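Local coordinates for aminotransferase AspB (Helicobacter pylori 26695, PDB 3EZS), which probably acts as a pyridoxal 5'-phosphate-dependent aminotransferase of class I and II, at residues A[310-315]-A[352-357]; A[195-200]-A[225-230]; A[39-44]-A[273-278]. All coordinates share one frame; numbering follows the deposited sequence. Where two conformers were deposited one is given.

Contact 1: A[310-315]-A[352-357]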
# COMPACT_ATOMS: atom_id res chain seq x y z
N PHE A 310 10.70 -21.05 11.47
CA PHE A 310 11.79 -20.87 12.43
C PHE A 310 11.26 -20.73 13.88
O PHE A 310 11.94 -20.17 14.76
CB PHE A 310 12.74 -19.73 12.02
CG PHE A 310 12.07 -18.40 11.72
CD1 PHE A 310 11.22 -17.78 12.61
CD2 PHE A 310 12.42 -17.70 10.56
CE1 PHE A 310 10.67 -16.54 12.34
CE2 PHE A 310 11.88 -16.45 10.29
CZ PHE A 310 11.00 -15.88 11.18
N TYR A 311 10.07 -21.27 14.13
CA TYR A 311 9.46 -21.22 15.46
C TYR A 311 9.57 -22.53 16.25
O TYR A 311 9.79 -23.60 15.68
CB TYR A 311 7.97 -20.85 15.38
CG TYR A 311 7.71 -19.55 14.67
CD1 TYR A 311 8.10 -18.34 15.25
CD2 TYR A 311 7.10 -19.52 13.42
CE1 TYR A 311 7.88 -17.14 14.58
CE2 TYR A 311 6.89 -18.32 12.76
CZ TYR A 311 7.30 -17.14 13.34
OH TYR A 311 7.09 -15.94 12.69
N VAL A 312 9.44 -22.38 17.57
CA VAL A 312 9.28 -23.49 18.50
C VAL A 312 8.01 -23.15 19.27
O VAL A 312 7.92 -22.06 19.84
CB VAL A 312 10.44 -23.62 19.48
CG1 VAL A 312 10.18 -24.78 20.46
CG2 VAL A 312 11.78 -23.82 18.72
N TYR A 313 7.02 -24.05 19.22
CA TYR A 313 5.74 -23.90 19.93
C TYR A 313 5.94 -24.74 21.19
O TYR A 313 5.66 -25.94 21.20
CB TYR A 313 4.60 -24.40 19.02
CG TYR A 313 3.20 -24.01 19.44
CD1 TYR A 313 2.81 -22.67 19.46
CD2 TYR A 313 2.26 -24.97 19.75
CE1 TYR A 313 1.51 -22.31 19.83
CE2 TYR A 313 0.96 -24.61 20.12
CZ TYR A 313 0.59 -23.29 20.15
OH TYR A 313 -0.71 -22.97 20.52
N LEU A 314 6.46 -24.10 22.24
CA LEU A 314 6.93 -24.78 23.45
C LEU A 314 5.87 -25.02 24.55
O LEU A 314 5.35 -24.05 25.10
CB LEU A 314 8.10 -23.99 24.03
CG LEU A 314 9.01 -24.65 25.08
CD1 LEU A 314 9.85 -25.76 24.46
CD2 LEU A 314 9.91 -23.57 25.71
N PRO A 315 5.57 -26.30 24.86
CA PRO A 315 4.61 -26.60 25.92
C PRO A 315 5.16 -26.21 27.26
O PRO A 315 6.28 -26.58 27.58
CB PRO A 315 4.45 -28.13 25.88
CG PRO A 315 5.07 -28.57 24.61
CD PRO A 315 6.08 -27.53 24.23
N LEU A 352 8.70 -19.32 20.45
CA LEU A 352 10.10 -18.89 20.38
C LEU A 352 10.43 -18.66 18.89
O LEU A 352 10.10 -19.51 18.06
CB LEU A 352 11.04 -19.96 20.94
CG LEU A 352 10.87 -20.57 22.34
CD1 LEU A 352 12.02 -21.52 22.62
CD2 LEU A 352 10.81 -19.52 23.43
N ALA A 353 11.07 -17.53 18.57
CA ALA A 353 11.42 -17.16 17.20
C ALA A 353 12.94 -17.29 17.08
O ALA A 353 13.67 -16.45 17.59
CB ALA A 353 10.94 -15.71 16.89
N LEU A 354 13.40 -18.34 16.40
CA LEU A 354 14.83 -18.63 16.30
C LEU A 354 15.46 -17.83 15.15
O LEU A 354 15.91 -18.39 14.14
CB LEU A 354 15.07 -20.13 16.17
CG LEU A 354 14.39 -21.01 17.24
CD1 LEU A 354 14.91 -22.42 17.09
CD2 LEU A 354 14.59 -20.52 18.69
N VAL A 355 15.52 -16.52 15.35
CA VAL A 355 15.95 -15.57 14.33
C VAL A 355 17.38 -15.07 14.49
O VAL A 355 17.76 -14.06 13.89
CB VAL A 355 14.91 -14.41 14.23
CG1 VAL A 355 13.54 -14.96 13.82
CG2 VAL A 355 14.81 -13.64 15.54
N TYR A 356 18.19 -15.79 15.26
CA TYR A 356 19.59 -15.42 15.47
C TYR A 356 20.52 -16.47 14.87
O TYR A 356 20.10 -17.59 14.60
CB TYR A 356 19.90 -15.28 16.96
CG TYR A 356 19.13 -14.18 17.61
CD1 TYR A 356 17.88 -14.42 18.13
CD2 TYR A 356 19.65 -12.90 17.71
CE1 TYR A 356 17.16 -13.44 18.73
CE2 TYR A 356 18.92 -11.89 18.30
CZ TYR A 356 17.67 -12.17 18.81
OH TYR A 356 16.90 -11.19 19.41
N ASP A 357 21.79 -16.11 14.68
CA ASP A 357 22.77 -17.08 14.21
C ASP A 357 22.86 -18.20 15.27
O ASP A 357 22.84 -17.94 16.48
CB ASP A 357 24.14 -16.42 14.00
CG ASP A 357 25.06 -17.28 13.15
OD1 ASP A 357 24.58 -18.15 12.37
OD2 ASP A 357 26.29 -17.06 13.26
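Val312 with Leu352 and Tyr311 with Ala353 pair two strands of a small three-stranded antiparallel sheet in the C-terminal part of this aminotransferase. Segment 310-315 holds an outermost strand. Segment 352-357 holds the end of the middle one. Val312 and Leu352 are the hydrogen-bonded pair. Val312 N donates to Leu352 O at 3.0 Å, and Leu352 N donates to Val312 O at 2.9 Å. Tyr311 and Ala353 are the adjoining non-hydrogen-bonded pair. Leu352 O also takes a CA-H...O contact from Tyr311 CA at 3.2 Å, so two donors of the same strand meet this one oxygen.

Past the paired strands one more bond joins the two segments. Leu354 N donates to Phe310 O at 2.9 Å. Leu354 is the centre of an inverse gamma turn, closed by a weak bond from Val355 N to Ala353 O. Beyond it, Val355 CG1 sits over one face of the Phe310 ring, 3.8 Å from its centroid. This is a CH-pi contact. The ring lies under that methyl with Phe310 CG held between the backbone N and the carbonyl carbon (chi1 52°).

Val312 and Leu352 point to one face of the sheet and touch through their CB atoms. Val312 CG2 also meets Leu354 CD1 at 3.8 Å. Ala296 of helix 280-299 packs on Val312 and Leu354, and Leu361 of helix 358-372 packs on Leu354. Tyr311 and Ala353 point to the other face. The Tyr311 hydroxyl is probably hydrogen-bonded to Tyr196 OH. The Tyr311 ring has Leu352 O in its plane at one edge, while Tyr311 CE1 lies 4.1 Å from Ala353 CB.

Contact 2: A[195-200]-A[225-230]; sequences CYSEIY and VIHSLS. With EDO (1,2-ethanediol), chain F; PO4 (phosphate ion), chain C.
Cys195 of loop 195-200 and His227 of strand 225-228 have the nearest CA atoms of the two segments, 4.9 Å apart, and no direct hydrogen bond joins the segments. The loop follows strand 189-193, which lies next to strand 223-228 in the large mixed sheet. A type I turn from Tyr196 to Ile199 folds it back. A water joins the two segments, donating to Cys195 O and, at 2.7 Å, to Ser228 O.

The side-chain contacts are few. Cys195 SG lies 3.7 Å from Ser228 CB, but this approach is doubtful, because the cysteine was modelled in two conformers and the distance holds for one. Ser197 OG approaches the His227 ring obliquely, 3.4 Å from His227 CE1. The hydrogen bond of Ser197 OG goes to Glu194 O.

The hydroxyls of Ser228 and Ser230 meet a bound phosphate ion, which probably comes from the crystallisation liquor. Ser230 OG donates to phosphate O3 at 2.7 Å. Ser228 OG lies anti to its backbone N (chi1 174°) and faces phosphate O1, but their modelled separation is too short to be trusted in detail. Ser228 OG also accepts from Ser230 N at 3.2 Å, which makes an ST turn. Arg239 NH2, Ser91 N and Arg92 N also bond to the ion.

Lys231 follows directly after Ser230. In this family such a lysine after the strand carries the cofactor. With hydroxyls, an arginine and backbone N-H groups around it, the ion probably marks the place of the phosphate group of pyridoxal 5'-phosphate.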
# COMPACT_ATOMS: atom_id res chain seq x y z
N CYS A 195 4.26 -17.89 3.16
CA CYS A 195 5.43 -17.07 3.47
C CYS A 195 6.59 -17.79 4.18
O CYS A 195 7.71 -17.26 4.21
CB CYS A 195 5.01 -15.78 4.18
SG CYS A 195 3.98 -14.79 3.07
N TYR A 196 6.37 -19.00 4.70
CA TYR A 196 7.44 -19.80 5.31
C TYR A 196 7.91 -20.95 4.43
O TYR A 196 8.65 -21.81 4.88
CB TYR A 196 7.01 -20.31 6.70
CG TYR A 196 6.83 -19.16 7.67
CD1 TYR A 196 7.91 -18.63 8.35
CD2 TYR A 196 5.59 -18.58 7.86
CE1 TYR A 196 7.76 -17.55 9.21
CE2 TYR A 196 5.43 -17.50 8.71
CZ TYR A 196 6.52 -16.99 9.38
OH TYR A 196 6.37 -15.92 10.24
N SER A 197 7.54 -20.94 3.15
CA SER A 197 7.87 -22.07 2.29
C SER A 197 9.37 -22.22 2.02
O SER A 197 9.80 -23.29 1.61
CB SER A 197 7.06 -22.00 0.98
OG SER A 197 7.31 -20.78 0.31
N GLU A 198 10.17 -21.18 2.27
CA GLU A 198 11.61 -21.25 2.08
C GLU A 198 12.36 -21.41 3.41
O GLU A 198 13.59 -21.40 3.42
CB GLU A 198 12.11 -20.00 1.35
CG GLU A 198 11.77 -19.94 -0.13
CD GLU A 198 12.73 -20.78 -0.96
OE1 GLU A 198 12.66 -22.02 -0.85
OE2 GLU A 198 13.56 -20.20 -1.69
N ILE A 199 11.62 -21.54 4.51
CA ILE A 199 12.20 -21.70 5.83
C ILE A 199 11.91 -23.14 6.21
O ILE A 199 10.82 -23.46 6.66
CB ILE A 199 11.60 -20.70 6.88
CG1 ILE A 199 11.58 -19.26 6.33
CG2 ILE A 199 12.37 -20.78 8.21
CD1 ILE A 199 12.94 -18.80 5.75
N TYR A 200 12.87 -24.02 5.98
CA TYR A 200 12.69 -25.43 6.26
C TYR A 200 14.05 -26.07 6.51
O TYR A 200 15.09 -25.56 6.09
CB TYR A 200 11.93 -26.12 5.12
CG TYR A 200 12.63 -26.09 3.78
CD1 TYR A 200 13.51 -27.09 3.41
CD2 TYR A 200 12.41 -25.05 2.90
CE1 TYR A 200 14.15 -27.05 2.16
CE2 TYR A 200 13.05 -24.99 1.67
CZ TYR A 200 13.91 -25.99 1.31
OH TYR A 200 14.52 -25.90 0.09
N VAL A 225 -2.11 -18.77 -3.68
CA VAL A 225 -1.02 -18.88 -2.72
C VAL A 225 -0.38 -17.50 -2.65
O VAL A 225 -0.31 -16.80 -3.65
CB VAL A 225 0.04 -19.97 -3.12
CG1 VAL A 225 -0.57 -21.40 -3.13
CG2 VAL A 225 0.67 -19.65 -4.48
N ILE A 226 0.07 -17.12 -1.47
CA ILE A 226 0.65 -15.81 -1.22
C ILE A 226 2.10 -15.98 -0.75
O ILE A 226 2.36 -16.73 0.18
CB ILE A 226 -0.21 -15.03 -0.19
CG1 ILE A 226 -1.57 -14.70 -0.80
CG2 ILE A 226 0.51 -13.74 0.29
CD1 ILE A 226 -2.54 -13.95 0.12
N HIS A 227 3.03 -15.30 -1.41
CA HIS A 227 4.46 -15.41 -1.08
C HIS A 227 5.05 -14.06 -0.75
O HIS A 227 4.47 -13.03 -1.08
CB HIS A 227 5.22 -16.08 -2.24
CG HIS A 227 4.93 -17.55 -2.38
ND1 HIS A 227 5.84 -18.52 -2.01
CD2 HIS A 227 3.84 -18.22 -2.83
CE1 HIS A 227 5.33 -19.72 -2.24
NE2 HIS A 227 4.11 -19.57 -2.74
N SER A 228 6.19 -14.09 -0.05
CA SER A 228 6.92 -12.89 0.35
C SER A 228 8.41 -13.16 0.29
O SER A 228 8.84 -14.27 0.52
CB SER A 228 6.58 -12.51 1.78
OG SER A 228 7.39 -11.44 2.22
N LEU A 229 9.19 -12.12 0.05
CA LEU A 229 10.65 -12.20 -0.01
C LEU A 229 11.34 -11.89 1.34
O LEU A 229 12.53 -12.14 1.53
CB LEU A 229 11.12 -11.14 -1.00
CG LEU A 229 12.50 -11.23 -1.61
CD1 LEU A 229 12.67 -12.57 -2.34
CD2 LEU A 229 12.68 -10.05 -2.57
N SER A 230 10.58 -11.33 2.27
CA SER A 230 11.11 -10.81 3.52
C SER A 230 11.98 -11.74 4.32
O SER A 230 13.05 -11.34 4.76
CB SER A 230 9.96 -10.32 4.41
OG SER A 230 9.20 -9.35 3.71
C1 EDO F . 3.37 -14.71 9.53
O1 EDO F . 4.21 -13.98 8.62
C2 EDO F . 2.16 -15.28 8.75
O2 EDO F . 2.33 -16.60 8.24
P PO4 C . 5.61 -9.44 4.67
O1 PO4 C . 5.70 -10.09 3.32
O2 PO4 C . 4.63 -8.32 4.66
O3 PO4 C . 6.94 -8.87 5.03
O4 PO4 C . 5.13 -10.46 5.66
O HOH W 1 9.44 -14.73 3.15

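Contact 3: A[39-44]-A[273-278]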
# COMPACT_ATOMS: atom_id res chain seq x y z
N LYS A 39 24.81 -8.09 0.07
CA LYS A 39 25.43 -6.99 -0.67
C LYS A 39 24.91 -6.81 -2.10
O LYS A 39 24.63 -5.67 -2.51
CB LYS A 39 26.94 -7.17 -0.76
CG LYS A 39 27.68 -5.88 -1.07
CD LYS A 39 29.00 -6.08 -1.77
CE LYS A 39 29.61 -4.74 -2.16
NZ LYS A 39 30.62 -4.91 -3.24
N PHE A 40 24.78 -7.91 -2.85
CA PHE A 40 24.35 -7.80 -4.26
C PHE A 40 22.96 -7.17 -4.41
O PHE A 40 22.69 -6.49 -5.41
CB PHE A 40 24.43 -9.14 -5.01
CG PHE A 40 23.25 -10.07 -4.78
CD1 PHE A 40 23.22 -10.91 -3.67
CD2 PHE A 40 22.23 -10.16 -5.72
CE1 PHE A 40 22.15 -11.79 -3.48
CE2 PHE A 40 21.16 -11.02 -5.53
CZ PHE A 40 21.12 -11.85 -4.42
N ILE A 41 22.09 -7.40 -3.43
CA ILE A 41 20.74 -6.83 -3.39
C ILE A 41 20.85 -5.31 -3.15
O ILE A 41 20.23 -4.52 -3.85
CB ILE A 41 19.90 -7.53 -2.30
CG1 ILE A 41 19.65 -8.99 -2.71
CG2 ILE A 41 18.59 -6.84 -2.06
CD1 ILE A 41 19.04 -9.83 -1.64
N GLN A 42 21.68 -4.93 -2.18
CA GLN A 42 21.93 -3.54 -1.89
C GLN A 42 22.55 -2.81 -3.08
O GLN A 42 22.17 -1.69 -3.35
CB GLN A 42 22.85 -3.40 -0.68
CG GLN A 42 22.29 -3.96 0.65
CD GLN A 42 23.12 -3.53 1.84
OE1 GLN A 42 23.41 -2.34 1.97
NE2 GLN A 42 23.49 -4.48 2.73
N ASP A 43 23.52 -3.44 -3.75
CA ASP A 43 24.15 -2.87 -4.94
C ASP A 43 23.17 -2.67 -6.10
O ASP A 43 23.29 -1.71 -6.87
CB ASP A 43 25.34 -3.73 -5.40
CG ASP A 43 26.55 -3.65 -4.45
OD1 ASP A 43 26.64 -2.72 -3.60
OD2 ASP A 43 27.43 -4.53 -4.58
N ALA A 44 22.21 -3.58 -6.25
CA ALA A 44 21.19 -3.45 -7.29
C ALA A 44 20.38 -2.18 -7.03
O ALA A 44 20.09 -1.42 -7.95
CB ALA A 44 20.28 -4.67 -7.30
N GLU A 273 14.07 -7.89 -7.88
CA GLU A 273 14.28 -8.80 -9.01
C GLU A 273 15.59 -9.58 -8.85
O GLU A 273 15.63 -10.77 -9.11
CB GLU A 273 14.30 -8.00 -10.31
CG GLU A 273 14.47 -8.85 -11.55
CD GLU A 273 14.74 -8.02 -12.79
OE1 GLU A 273 14.43 -6.82 -12.78
OE2 GLU A 273 15.28 -8.58 -13.77
N ALA A 274 16.66 -8.89 -8.46
CA ALA A 274 17.95 -9.54 -8.25
C ALA A 274 17.80 -10.61 -7.17
O ALA A 274 18.33 -11.71 -7.32
CB ALA A 274 19.03 -8.50 -7.88
N ALA A 275 17.06 -10.32 -6.10
CA ALA A 275 16.81 -11.27 -5.01
C ALA A 275 16.05 -12.51 -5.49
O ALA A 275 16.46 -13.63 -5.20
CB ALA A 275 16.04 -10.60 -3.82
N TRP A 276 14.98 -12.30 -6.25
CA TRP A 276 14.17 -13.44 -6.72
C TRP A 276 14.89 -14.33 -7.73
O TRP A 276 14.55 -15.49 -7.84
CB TRP A 276 12.82 -13.00 -7.31
CG TRP A 276 11.78 -12.50 -6.31
CD1 TRP A 276 11.33 -11.23 -6.16
CD2 TRP A 276 11.04 -13.30 -5.35
NE1 TRP A 276 10.37 -11.17 -5.18
CE2 TRP A 276 10.18 -12.42 -4.66
CE3 TRP A 276 11.05 -14.65 -5.00
CZ2 TRP A 276 9.30 -12.86 -3.65
CZ3 TRP A 276 10.18 -15.09 -3.97
CH2 TRP A 276 9.31 -14.19 -3.34
N LEU A 277 15.83 -13.77 -8.49
CA LEU A 277 16.59 -14.51 -9.48
C LEU A 277 17.65 -15.45 -8.87
O LEU A 277 18.08 -16.40 -9.52
CB LEU A 277 17.31 -13.54 -10.42
CG LEU A 277 16.57 -12.72 -11.46
CD1 LEU A 277 17.39 -11.49 -11.94
CD2 LEU A 277 16.15 -13.60 -12.66
N ASP A 278 18.07 -15.18 -7.63
CA ASP A 278 19.15 -15.94 -6.99
C ASP A 278 18.67 -16.85 -5.86
O ASP A 278 17.82 -16.44 -5.04
CB ASP A 278 20.16 -14.96 -6.40
CG ASP A 278 21.28 -15.66 -5.69
OD1 ASP A 278 22.06 -16.35 -6.36
OD2 ASP A 278 21.38 -15.51 -4.46
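Phe40, Ile41 and Ala44 of helix 39-46 pack on Ala274 and Ala275 of helix 266-277 in a roughly antiparallel helix pair. The short axes run at 148° and come within 9.3 Å. The pair joins an N-terminal helix to one more than 200 residues later in the chain.

The apolar contacts use small groups. Ala44 CB meets Ala274 CB at 4.1 Å, methyl to methyl. Ile41 CD1 reaches Ala275 CB at 3.8 Å, through the extended end of its longer branch. Leu238 packs on Ile41.

The aromatic contacts are made by Phe40. Its CG lies between the backbone N and the carbonyl carbon (chi1 81°), and the ring reaches across to the C-terminal turn of the other helix. Ala274 O lies at the ring edge, in plane, 3.4 Å from Phe40 CE2. The same edge carbon touches Ala274 CB.

The polar part of the contact is Asp278. Its side chain caps a backbone N just past the segment, before helix 280-299. His281 meets the Phe40 ring edge-to-face and is hydrogen-bonded through ND1 to Asp278 OD2. On the far side of helix 39-46, Gln42 OE1 is hydrogen-bonded to Thr49 OG1 of the second subunit, which brings this helix to the dimer contact. The Asp278 and Phe40 side chains cross obliquely, with carboxylate and ring planes 79° apart, and Asp278 OD2 stands 3.7 Å from Phe40 CZ.

Contacts 1 and 2 are buried, and contact 2 is the nearest to the centre of the chain. Contact 3 is partly buried and lies farther out. No contact shares a strand or helix with another. Contact 1 is made of strand pairing and apolar packing in the small sheet. Contact 2 has little direct pairing and instead gathers polar groups round a phosphate. Contact 3 is helix packing with small apolar groups. Contact 2 lies between the others. It touches contact 1 through the tyrosine hydroxyls, and its Leu229 packs on Trp276 and Ala275 of contact 3. Contacts 1 and 3 do not touch.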